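Local coordinates for GDP-L-fucose synthase (Campylobacter jejuni subsp. jejuni serotype O:2, PDB 7M13), which acts as a GDP-D-glycero-L-gluco-heptose synthase in capsular polysaccharide biosynthesis, an NADP-binding relative of GDP-L-fucose synthase that probably reduces a sugar nucleotide, at residues B[164-169]-B[317-322]; B[241-246]-B[279-284]; B[275-280]-B[321-326]. One frame throughout, in Å; residues are numbered along the deposited sequence.

How the contacts relate
All three contacts gather around strand 162-171 of the NADP-binding sheet. Contact 1 sets this strand, whose C-terminal end, L167 to N169, touches the nicotinamide, against the loop 317-322. Contact 2 lies about 7 Å away, centre to centre, joined to contact 1 by probable hydrogen bonds from I279 N to V166 O (2.8 Å) and from N169 ND2 to E243 O (2.9 Å). Contact 3, also about 7 Å from contact 1, continues down the same strand, T164 O meeting I277 N at 2.8 Å, and shares C321 and S322 with it. Contacts 2 and 3 hold I279 and G280 in common. E243 of contact 2 accepts, through OE1, from N168 ND2 and M319 N of contact 1, one layer beyond the nicotinamide.

Contact 1 of 3, residues B[164-169]-B[317-322]; sequences TLVLNN and RLMDCS. With NAP (NADP nicotinamide-adenine-dinucleotide phosphate), chain E.
M319 and N168 carry this contact between them, the thioether end of M319 lying across V166 and N168. Its methyl CE meets V166 CG1 at 3.6 Å, the two side chains crossing at about a right angle. Chi1 (-66°) sets M319 CG beside its own backbone N and against the amide of N168, which approaches tip to tip; N168 ND2 lies 3.5 Å from M319 CG. The bend at chi2 (-46°) swings SD alongside the same ND2. No hydrogen bond joins the two segments directly. Instead the amide is held from outside, N168 ND2 donating to E243 OE1, and the same oxygen accepts from the backbone N of M319, so that one carboxylate oxygen fixes both partners. Of the R317 side chain it is CB that faces the amide, N168 ND2 and R317 CB being 4.0 Å apart. Beyond that its chain bends at chi2 and chi3, and the guanidinium turns off to the carbonyl oxygens of G112, Y115 and P116. L167 points the other way, to the cofactor: CG, in the crowded position between the backbone N and the carbonyl carbon (chi1 60°), lies 3.6 Å from NAP C5N. The backbone also meets the nicotinamide, N168 O standing 3.4 Å from NAP C4N, the carbon that exchanges hydride in such cofactors. Further along the loop, D320 OD1 accepts from S322 N, closing an Asx turn, and from S322 OG as well. With L167 on its nicotinamide side and N168 on its loop side, strand 162-171 ends at the cofactor, which in Rossmann folds lies at the C-terminal ends of the parallel strands.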
loop_
_atom_site.group_PDB
_atom_site.type_symbol
_atom_site.label_atom_id
_atom_site.label_comp_id
_atom_site.label_asym_id
_atom_site.label_seq_id
_atom_site.Cartn_x
_atom_site.Cartn_y
_atom_site.Cartn_z
ATOM N N THR B 164 10.063 -7.438 -9.129
ATOM C CA THR B 164 9.378 -8.216 -8.080
ATOM C C THR B 164 9.101 -9.623 -8.607
ATOM O O THR B 164 8.447 -9.750 -9.669
ATOM C CB THR B 164 8.067 -7.570 -7.608
ATOM O OG1 THR B 164 8.432 -6.308 -7.013
ATOM C CG2 THR B 164 7.344 -8.399 -6.582
ATOM N N LEU B 165 9.520 -10.624 -7.852
ATOM C CA LEU B 165 9.244 -12.040 -8.101
ATOM C C LEU B 165 8.331 -12.543 -6.994
ATOM O O LEU B 165 8.620 -12.311 -5.819
ATOM C CB LEU B 165 10.552 -12.833 -8.105
ATOM C CG LEU B 165 11.627 -12.369 -9.070
ATOM C CD1 LEU B 165 12.875 -13.255 -8.969
ATOM C CD2 LEU B 165 11.108 -12.353 -10.509
ATOM N N VAL B 166 7.250 -13.226 -7.343
ATOM C CA VAL B 166 6.180 -13.580 -6.387
ATOM C C VAL B 166 6.070 -15.098 -6.276
ATOM O O VAL B 166 5.936 -15.743 -7.312
ATOM C CB VAL B 166 4.845 -12.959 -6.821
ATOM C CG1 VAL B 166 3.778 -13.151 -5.766
ATOM C CG2 VAL B 166 5.020 -11.474 -7.159
ATOM N N LEU B 167 6.072 -15.627 -5.056
ATOM C CA LEU B 167 5.978 -17.083 -4.809
ATOM C C LEU B 167 4.952 -17.368 -3.721
ATOM O O LEU B 167 4.510 -16.450 -3.005
ATOM C CB LEU B 167 7.345 -17.650 -4.418
ATOM C CG LEU B 167 7.997 -17.075 -3.162
ATOM C CD1 LEU B 167 8.753 -18.166 -2.426
ATOM C CD2 LEU B 167 8.935 -15.940 -3.499
ATOM N N ASN B 168 4.613 -18.649 -3.575
ATOM C CA ASN B 168 3.620 -19.108 -2.585
ATOM C C ASN B 168 4.246 -19.781 -1.356
ATOM O O ASN B 168 3.854 -19.419 -0.256
ATOM C CB ASN B 168 2.628 -20.054 -3.259
ATOM C CG ASN B 168 1.592 -19.263 -4.027
ATOM O OD1 ASN B 168 1.052 -18.289 -3.501
ATOM N ND2 ASN B 168 1.240 -19.730 -5.220
ATOM N N ASN B 169 5.121 -20.775 -1.525
ATOM C CA ASN B 169 5.677 -21.523 -0.364
ATOM C C ASN B 169 7.119 -21.869 -0.668
ATOM O O ASN B 169 7.375 -22.540 -1.658
ATOM C CB ASN B 169 4.936 -22.827 -0.026
ATOM C CG ASN B 169 3.507 -22.614 0.402
ATOM O OD1 ASN B 169 3.253 -22.180 1.523
ATOM N ND2 ASN B 169 2.592 -22.866 -0.527
ATOM N N ARG B 317 -3.686 -22.682 -3.821
ATOM C CA ARG B 317 -2.973 -21.539 -4.440
ATOM C C ARG B 317 -1.890 -22.111 -5.328
ATOM O O ARG B 317 -1.053 -22.871 -4.825
ATOM C CB ARG B 317 -2.290 -20.589 -3.442
ATOM C CG ARG B 317 -3.221 -20.042 -2.382
ATOM C CD ARG B 317 -4.208 -19.130 -3.082
ATOM N NE ARG B 317 -3.816 -17.752 -2.920
ATOM C CZ ARG B 317 -4.557 -16.726 -3.308
ATOM N NH1 ARG B 317 -4.155 -15.506 -3.015
ATOM N NH2 ARG B 317 -5.676 -16.924 -3.981
ATOM N N LEU B 318 -1.874 -21.722 -6.594
ATOM C CA LEU B 318 -0.859 -22.187 -7.551
ATOM C C LEU B 318 -0.598 -21.033 -8.495
ATOM O O LEU B 318 -1.585 -20.555 -9.098
ATOM C CB LEU B 318 -1.440 -23.386 -8.324
ATOM C CG LEU B 318 -0.640 -23.848 -9.535
ATOM C CD1 LEU B 318 0.748 -24.282 -9.132
ATOM C CD2 LEU B 318 -1.376 -24.967 -10.256
ATOM N N MET B 319 0.663 -20.667 -8.668
ATOM C CA MET B 319 1.036 -19.614 -9.644
ATOM C C MET B 319 0.921 -20.118 -11.080
ATOM O O MET B 319 1.383 -21.220 -11.378
ATOM C CB MET B 319 2.464 -19.129 -9.438
ATOM C CG MET B 319 2.735 -18.403 -8.138
ATOM S SD MET B 319 1.496 -17.171 -7.746
ATOM C CE MET B 319 2.366 -16.381 -6.392
ATOM N N ASP B 320 0.464 -19.269 -11.984
ATOM C CA ASP B 320 0.690 -19.410 -13.436
ATOM C C ASP B 320 2.091 -18.861 -13.701
ATOM O O ASP B 320 2.285 -17.658 -13.436
ATOM C CB ASP B 320 -0.390 -18.659 -14.206
ATOM C CG ASP B 320 -0.343 -18.921 -15.700
ATOM O OD1 ASP B 320 0.757 -19.175 -16.216
ATOM O OD2 ASP B 320 -1.401 -18.918 -16.333
ATOM N N CYS B 321 3.033 -19.717 -14.083
ATOM C CA CYS B 321 4.433 -19.326 -14.350
ATOM C C CYS B 321 4.685 -19.159 -15.845
ATOM O O CYS B 321 5.853 -19.199 -16.274
ATOM C CB CYS B 321 5.372 -20.328 -13.715
ATOM S SG CYS B 321 5.346 -20.215 -11.902
ATOM N N SER B 322 3.654 -18.986 -16.659
ATOM C CA SER B 322 3.833 -18.786 -18.120
ATOM C C SER B 322 4.756 -17.594 -18.415
ATOM O O SER B 322 5.593 -17.651 -19.338
ATOM C CB SER B 322 2.503 -18.643 -18.830
ATOM O OG SER B 322 1.697 -19.793 -18.618
HETATM P PA NAP E . 12.868 -15.556 6.441
HETATM O O1A NAP E . 11.656 -15.340 7.298
HETATM O O2A NAP E . 13.489 -16.932 6.460
HETATM O O5B NAP E . 14.024 -14.554 6.796
HETATM C C5B NAP E . 13.765 -13.157 6.921
HETATM C C4B NAP E . 15.051 -12.517 7.341
HETATM O O4B NAP E . 14.823 -11.088 7.375
HETATM C C3B NAP E . 15.546 -12.924 8.744
HETATM O O3B NAP E . 16.889 -13.386 8.660
HETATM C C2B NAP E . 15.373 -11.652 9.566
HETATM O O2B NAP E . 16.400 -11.450 10.538
HETATM C C1B NAP E . 15.499 -10.569 8.501
HETATM N N9A NAP E . 14.863 -9.338 8.919
HETATM C C8A NAP E . 13.555 -9.132 9.236
HETATM N N7A NAP E . 13.301 -7.931 9.696
HETATM C C5A NAP E . 14.530 -7.305 9.693
HETATM C C6A NAP E . 14.926 -6.014 10.085
HETATM N N6A NAP E . 14.101 -5.104 10.614
HETATM N N1A NAP E . 16.239 -5.718 9.961
HETATM C C2A NAP E . 17.073 -6.641 9.462
HETATM N N3A NAP E . 16.808 -7.888 9.070
HETATM C C4A NAP E . 15.506 -8.159 9.222
HETATM O O3 NAP E . 12.497 -15.173 4.935
HETATM P PN NAP E . 12.227 -16.141 3.711
HETATM O O1N NAP E . 11.263 -17.176 4.143
HETATM O O2N NAP E . 13.547 -16.533 3.179
HETATM O O5D NAP E . 11.501 -15.126 2.693
HETATM C C5D NAP E . 12.247 -14.408 1.737
HETATM C C4D NAP E . 11.283 -13.594 0.922
HETATM O O4D NAP E . 10.384 -14.477 0.198
HETATM C C3D NAP E . 10.395 -12.640 1.732
HETATM O O3D NAP E . 10.144 -11.433 0.999
HETATM C C2D NAP E . 9.148 -13.463 1.897
HETATM O O2D NAP E . 7.994 -12.694 2.220
HETATM C C1D NAP E . 9.043 -14.136 0.543
HETATM N N1N NAP E . 8.184 -15.339 0.613
HETATM C C2N NAP E . 8.507 -16.410 1.399
HETATM C C3N NAP E . 7.661 -17.460 1.514
HETATM C C7N NAP E . 7.955 -18.645 2.365
HETATM O O7N NAP E . 7.211 -19.644 2.281
HETATM N N7N NAP E . 9.010 -18.585 3.172
HETATM C C4N NAP E . 6.430 -17.489 0.750
HETATM C C5N NAP E . 6.172 -16.344 -0.093
HETATM C C6N NAP E . 6.975 -15.324 -0.080
HETATM P P2B NAP E . 16.360 -12.246 11.945
HETATM O O1X NAP E . 16.811 -13.634 11.583
HETATM O O2X NAP E . 15.019 -12.151 12.525
HETATM O O3X NAP E . 17.381 -11.486 12.814
#

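Contact 2 of 3, residues B[241-246]-B[279-284]; sequences RREFIH and IGTGID
The loop 279-284 connects strand 277-278 to strand 285-286, and it runs back along strand 241-246, with which 285-286 pairs antiparallel. At the outer end R241 and D284 form a salt bridge. The guanidinium grips side-on, NE and NH2 both directed to D284 OD1; R241 NE to D284 OD1 is 3.0 Å (N-H...O 155°). OD1 sits at the guanidinium edge, in its plane, yet is met from above the carboxylate plane, the two planes being 68° apart. D284 CB rests 3.3 Å from R242 O. The R242 side chain, predicted to bind substrate, points away from the loop. Between the segments a water bridges the backbones, accepting from F244 N at 2.9 Å and donating to I283 O.

I279 is backbone hydrogen-bonded to V166 of strand 162-171, the strand that pairs with both 241-246 and 277-278 in the Rossmann-like sheet, while I245 and N169 are likewise joined. Here E243 reaches inward: CG is anti to the backbone N and the chain continues extended, placing OE2 3.4 Å from G280 CA, where glycine has no side chain in the way. T281 N gives E243 OE2 a weak bond of 3.3 Å, bent to 131°. The other oxygen, OE1, is taken up by two donors of contact 1, on M319 and N168, so this buried carboxylate probably stays charged. T281 turns its methyl to the strand, CG2 lying 3.4 Å from F244 O. Deeper in, I245 CD1 packs over G280 N at 3.9 Å, a buried nitrogen with no partner in the model, and reaches toward I279 CD1.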
loop_
_atom_site.group_PDB
_atom_site.type_symbol
_atom_site.label_atom_id
_atom_site.label_comp_id
_atom_site.label_asym_id
_atom_site.label_seq_id
_atom_site.Cartn_x
_atom_site.Cartn_y
_atom_site.Cartn_z
ATOM N N ARG B 241 -4.460 -28.221 -1.503
ATOM C CA ARG B 241 -3.311 -28.242 -2.442
ATOM C C ARG B 241 -2.370 -27.079 -2.128
ATOM O O ARG B 241 -2.842 -26.007 -1.749
ATOM C CB ARG B 241 -3.775 -28.200 -3.898
ATOM C CG ARG B 241 -4.763 -29.310 -4.238
ATOM C CD ARG B 241 -5.115 -29.386 -5.706
ATOM N NE ARG B 241 -4.008 -29.874 -6.488
ATOM C CZ ARG B 241 -3.618 -31.135 -6.592
ATOM N NH1 ARG B 241 -4.273 -32.101 -5.957
ATOM N NH2 ARG B 241 -2.572 -31.430 -7.340
ATOM N N ARG B 242 -1.080 -27.309 -2.315
ATOM C CA ARG B 242 -0.042 -26.266 -2.151
ATOM C C ARG B 242 1.018 -26.467 -3.224
ATOM O O ARG B 242 1.220 -27.628 -3.651
ATOM C CB ARG B 242 0.613 -26.398 -0.776
ATOM C CG ARG B 242 -0.168 -25.747 0.350
ATOM C CD ARG B 242 0.590 -25.956 1.634
ATOM N NE ARG B 242 -0.222 -25.647 2.795
ATOM C CZ ARG B 242 -0.958 -26.525 3.465
ATOM N NH1 ARG B 242 -1.646 -26.126 4.524
ATOM N NH2 ARG B 242 -0.994 -27.792 3.084
ATOM N N GLU B 243 1.635 -25.359 -3.649
ATOM C CA GLU B 243 2.768 -25.260 -4.578
ATOM C C GLU B 243 3.989 -25.010 -3.690
ATOM O O GLU B 243 3.813 -24.376 -2.625
ATOM C CB GLU B 243 2.567 -24.034 -5.478
ATOM C CG GLU B 243 3.578 -23.927 -6.572
ATOM C CD GLU B 243 3.503 -22.641 -7.336
ATOM O OE1 GLU B 243 2.722 -21.654 -6.921
ATOM O OE2 GLU B 243 4.197 -22.600 -8.357
ATOM N N PHE B 244 5.156 -25.505 -4.076
ATOM C CA PHE B 244 6.409 -25.257 -3.325
ATOM C C PHE B 244 7.492 -24.877 -4.316
ATOM O O PHE B 244 7.481 -25.302 -5.497
ATOM C CB PHE B 244 6.843 -26.481 -2.511
ATOM C CG PHE B 244 5.822 -26.945 -1.517
ATOM C CD1 PHE B 244 5.801 -26.428 -0.236
ATOM C CD2 PHE B 244 4.876 -27.901 -1.868
ATOM C CE1 PHE B 244 4.848 -26.829 0.686
ATOM C CE2 PHE B 244 3.930 -28.303 -0.937
ATOM C CZ PHE B 244 3.912 -27.767 0.326
ATOM N N ILE B 245 8.445 -24.072 -3.848
ATOM C CA ILE B 245 9.662 -23.780 -4.629
ATOM C C ILE B 245 10.838 -23.975 -3.679
ATOM O O ILE B 245 10.800 -23.465 -2.551
ATOM C CB ILE B 245 9.635 -22.395 -5.317
ATOM C CG1 ILE B 245 10.843 -22.228 -6.244
ATOM C CG2 ILE B 245 9.502 -21.258 -4.302
ATOM C CD1 ILE B 245 10.865 -20.944 -7.064
ATOM N N HIS B 246 11.827 -24.716 -4.154
ATOM C CA HIS B 246 13.069 -24.940 -3.399
ATOM C C HIS B 246 13.902 -23.666 -3.477
ATOM O O HIS B 246 14.009 -23.085 -4.569
ATOM C CB HIS B 246 13.780 -26.160 -3.973
ATOM C CG HIS B 246 14.938 -26.620 -3.164
ATOM N ND1 HIS B 246 16.168 -26.013 -3.237
ATOM C CD2 HIS B 246 15.046 -27.620 -2.252
ATOM C CE1 HIS B 246 17.004 -26.630 -2.410
ATOM N NE2 HIS B 246 16.339 -27.643 -1.799
ATOM N N ILE B 279 6.908 -16.740 -9.763
ATOM C CA ILE B 279 7.934 -17.803 -9.870
ATOM C C ILE B 279 7.380 -19.026 -9.143
ATOM O O ILE B 279 6.489 -18.903 -8.295
ATOM C CB ILE B 279 9.311 -17.341 -9.355
ATOM C CG1 ILE B 279 9.324 -16.968 -7.877
ATOM C CG2 ILE B 279 9.840 -16.212 -10.224
ATOM C CD1 ILE B 279 10.696 -16.701 -7.306
ATOM N N GLY B 280 7.885 -20.188 -9.510
ATOM C CA GLY B 280 7.308 -21.433 -9.000
ATOM C C GLY B 280 7.635 -22.565 -9.945
ATOM O O GLY B 280 8.363 -22.376 -10.895
ATOM N N THR B 281 7.064 -23.726 -9.671
ATOM C CA THR B 281 7.296 -24.932 -10.494
ATOM C C THR B 281 6.098 -25.197 -11.409
ATOM O O THR B 281 6.254 -26.030 -12.289
ATOM C CB THR B 281 7.561 -26.149 -9.601
ATOM O OG1 THR B 281 6.367 -26.438 -8.876
ATOM C CG2 THR B 281 8.720 -25.952 -8.649
ATOM N N GLY B 282 4.969 -24.532 -11.184
ATOM C CA GLY B 282 3.781 -24.610 -12.047
ATOM C C GLY B 282 2.913 -25.795 -11.695
ATOM O O GLY B 282 1.883 -25.999 -12.345
ATOM N N ILE B 283 3.282 -26.523 -10.645
ATOM C CA ILE B 283 2.647 -27.814 -10.276
ATOM C C ILE B 283 2.292 -27.739 -8.800
ATOM O O ILE B 283 3.149 -27.268 -7.995
ATOM C CB ILE B 283 3.620 -28.971 -10.572
ATOM C CG1 ILE B 283 4.024 -28.993 -12.052
ATOM C CG2 ILE B 283 3.009 -30.290 -10.131
ATOM C CD1 ILE B 283 5.451 -29.431 -12.324
ATOM N N ASP B 284 1.100 -28.173 -8.413
ATOM C CA ASP B 284 0.755 -28.263 -6.981
ATOM C C ASP B 284 0.452 -29.718 -6.614
ATOM O O ASP B 284 0.368 -30.564 -7.542
ATOM C CB ASP B 284 -0.364 -27.311 -6.579
ATOM C CG ASP B 284 -1.720 -27.539 -7.213
ATOM O OD1 ASP B 284 -1.851 -28.482 -8.017
ATOM O OD2 ASP B 284 -2.625 -26.730 -6.901
HETATM O O HOH W 1 4.923 -27.716 -5.886
#

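Contact 3 of 3, residues B[275-280]-B[321-326]; sequences THINIG and CSKIHS
The imidazole of H325 has the carbonyl oxygen of C321 over one face, 3.1 Å above the ring plane and offset toward the rim, while a water lies in plane at its edge beside NE2. That water donates to G280 O, 2.9 Å away, and so ties the exposed histidine to the end of segment 275-280. The N278 amide is held at both ends, OD1 by Y115 OH and ND2 on D320 O just ahead of the helix. Here the short helix 322-326 packs on strand 277-278, which lies alongside strand 162-171 in the Rossmann-like sheet.

K323 spans one side of the interface. CG is anti to the backbone N (chi1 177°) and every further torsion is extended, so the chain runs straight along segment 275-280 until K323 NZ donates to H276 O at 2.8 Å. The ammonium lies in the carbonyl plane and approaches with a C=O...N angle of 157°, close to the C=O axis. L266 covers part of this chain and also touches I277.

The apolar centre is I277 on I324, crossing at about a right angle, with I277 CG2 3.7 Å from I324 CB. V253 of helix 247-260 closes over both I324 and I279. I324 CG2, in the crowded position between its backbone N and carbonyl carbon, presses against N278 O at 3.3 Å. N278 O also meets the helix start through a second water, which lies 2.8 Å from N278 O and accepts from I324 N at 2.9 Å. C321, at the N-cap position, places SG against the I279-G280 peptide, 3.5 Å from G280 N.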
loop_
_atom_site.group_PDB
_atom_site.type_symbol
_atom_site.label_atom_id
_atom_site.label_comp_id
_atom_site.label_asym_id
_atom_site.label_seq_id
_atom_site.Cartn_x
_atom_site.Cartn_y
_atom_site.Cartn_z
ATOM N N THR B 275 3.718 -5.665 -13.706
ATOM C CA THR B 275 5.066 -6.042 -14.180
ATOM C C THR B 275 5.828 -6.908 -13.200
ATOM O O THR B 275 7.004 -7.208 -13.481
ATOM C CB THR B 275 5.870 -4.816 -14.580
ATOM O OG1 THR B 275 6.010 -3.932 -13.469
ATOM C CG2 THR B 275 5.266 -4.115 -15.767
ATOM N N HIS B 276 5.213 -7.280 -12.080
ATOM C CA HIS B 276 5.744 -8.348 -11.218
ATOM C C HIS B 276 5.714 -9.670 -11.980
ATOM O O HIS B 276 5.012 -9.778 -13.019
ATOM C CB HIS B 276 4.967 -8.438 -9.910
ATOM C CG HIS B 276 3.510 -8.630 -10.045
ATOM N ND1 HIS B 276 2.669 -7.622 -10.407
ATOM C CD2 HIS B 276 2.756 -9.750 -9.889
ATOM C CE1 HIS B 276 1.429 -8.100 -10.458
ATOM N NE2 HIS B 276 1.463 -9.402 -10.147
ATOM N N ILE B 277 6.478 -10.647 -11.502
ATOM C CA ILE B 277 6.583 -11.965 -12.197
ATOM C C ILE B 277 6.363 -13.056 -11.175
ATOM O O ILE B 277 7.122 -13.153 -10.209
ATOM C CB ILE B 277 7.974 -12.140 -12.828
ATOM C CG1 ILE B 277 8.490 -10.897 -13.553
ATOM C CG2 ILE B 277 7.978 -13.368 -13.709
ATOM C CD1 ILE B 277 9.942 -10.997 -13.924
ATOM N N ASN B 278 5.450 -13.960 -11.464
ATOM C CA ASN B 278 5.276 -15.141 -10.599
ATOM C C ASN B 278 6.442 -16.120 -10.831
ATOM O O ASN B 278 6.877 -16.292 -11.964
ATOM C CB ASN B 278 3.994 -15.883 -10.920
ATOM C CG ASN B 278 2.765 -15.083 -10.606
ATOM O OD1 ASN B 278 2.780 -14.184 -9.755
ATOM N ND2 ASN B 278 1.670 -15.451 -11.285
ATOM N N ILE B 279 6.908 -16.740 -9.763
ATOM C CA ILE B 279 7.934 -17.803 -9.870
ATOM C C ILE B 279 7.380 -19.026 -9.143
ATOM O O ILE B 279 6.489 -18.903 -8.295
ATOM C CB ILE B 279 9.311 -17.341 -9.355
ATOM C CG1 ILE B 279 9.324 -16.968 -7.877
ATOM C CG2 ILE B 279 9.840 -16.212 -10.224
ATOM C CD1 ILE B 279 10.696 -16.701 -7.306
ATOM N N GLY B 280 7.885 -20.188 -9.510
ATOM C CA GLY B 280 7.308 -21.433 -9.000
ATOM C C GLY B 280 7.635 -22.565 -9.945
ATOM O O GLY B 280 8.363 -22.376 -10.895
ATOM N N CYS B 321 3.033 -19.717 -14.083
ATOM C CA CYS B 321 4.433 -19.326 -14.350
ATOM C C CYS B 321 4.685 -19.159 -15.845
ATOM O O CYS B 321 5.853 -19.199 -16.274
ATOM C CB CYS B 321 5.372 -20.328 -13.715
ATOM S SG CYS B 321 5.346 -20.215 -11.902
ATOM N N SER B 322 3.654 -18.986 -16.659
ATOM C CA SER B 322 3.833 -18.786 -18.120
ATOM C C SER B 322 4.756 -17.594 -18.415
ATOM O O SER B 322 5.593 -17.651 -19.338
ATOM C CB SER B 322 2.503 -18.643 -18.830
ATOM O OG SER B 322 1.697 -19.793 -18.618
ATOM N N LYS B 323 4.664 -16.498 -17.647
ATOM C CA LYS B 323 5.425 -15.280 -17.989
ATOM C C LYS B 323 6.914 -15.528 -17.708
ATOM O O LYS B 323 7.740 -15.227 -18.560
ATOM C CB LYS B 323 4.857 -14.106 -17.199
ATOM C CG LYS B 323 5.555 -12.790 -17.376
ATOM C CD LYS B 323 4.889 -11.783 -16.428
ATOM C CE LYS B 323 5.317 -10.357 -16.578
ATOM N NZ LYS B 323 4.385 -9.539 -15.762
ATOM N N ILE B 324 7.263 -16.108 -16.558
ATOM C CA ILE B 324 8.698 -16.385 -16.312
ATOM C C ILE B 324 9.194 -17.407 -17.309
ATOM O O ILE B 324 10.330 -17.287 -17.749
ATOM C CB ILE B 324 9.004 -16.745 -14.853
ATOM C CG1 ILE B 324 10.518 -16.776 -14.601
ATOM C CG2 ILE B 324 8.345 -18.028 -14.403
ATOM C CD1 ILE B 324 11.227 -15.426 -14.695
ATOM N N HIS B 325 8.398 -18.408 -17.655
ATOM C CA HIS B 325 8.844 -19.370 -18.702
ATOM C C HIS B 325 9.152 -18.632 -20.004
ATOM O O HIS B 325 10.198 -18.931 -20.614
ATOM C CB HIS B 325 7.790 -20.443 -18.938
ATOM C CG HIS B 325 7.589 -21.341 -17.785
ATOM N ND1 HIS B 325 6.452 -22.097 -17.696
ATOM C CD2 HIS B 325 8.329 -21.603 -16.681
ATOM C CE1 HIS B 325 6.504 -22.811 -16.596
ATOM N NE2 HIS B 325 7.663 -22.530 -15.951
ATOM N N SER B 326 8.333 -17.666 -20.388
ATOM C CA SER B 326 8.466 -16.892 -21.648
ATOM C C SER B 326 9.736 -16.049 -21.615
ATOM O O SER B 326 10.294 -15.739 -22.681
ATOM C CB SER B 326 7.228 -16.053 -21.891
ATOM O OG SER B 326 7.206 -14.867 -21.103
HETATM O O HOH W 2 5.393 -16.171 -14.338
HETATM O O HOH W 3 8.918 -23.420 -13.564
#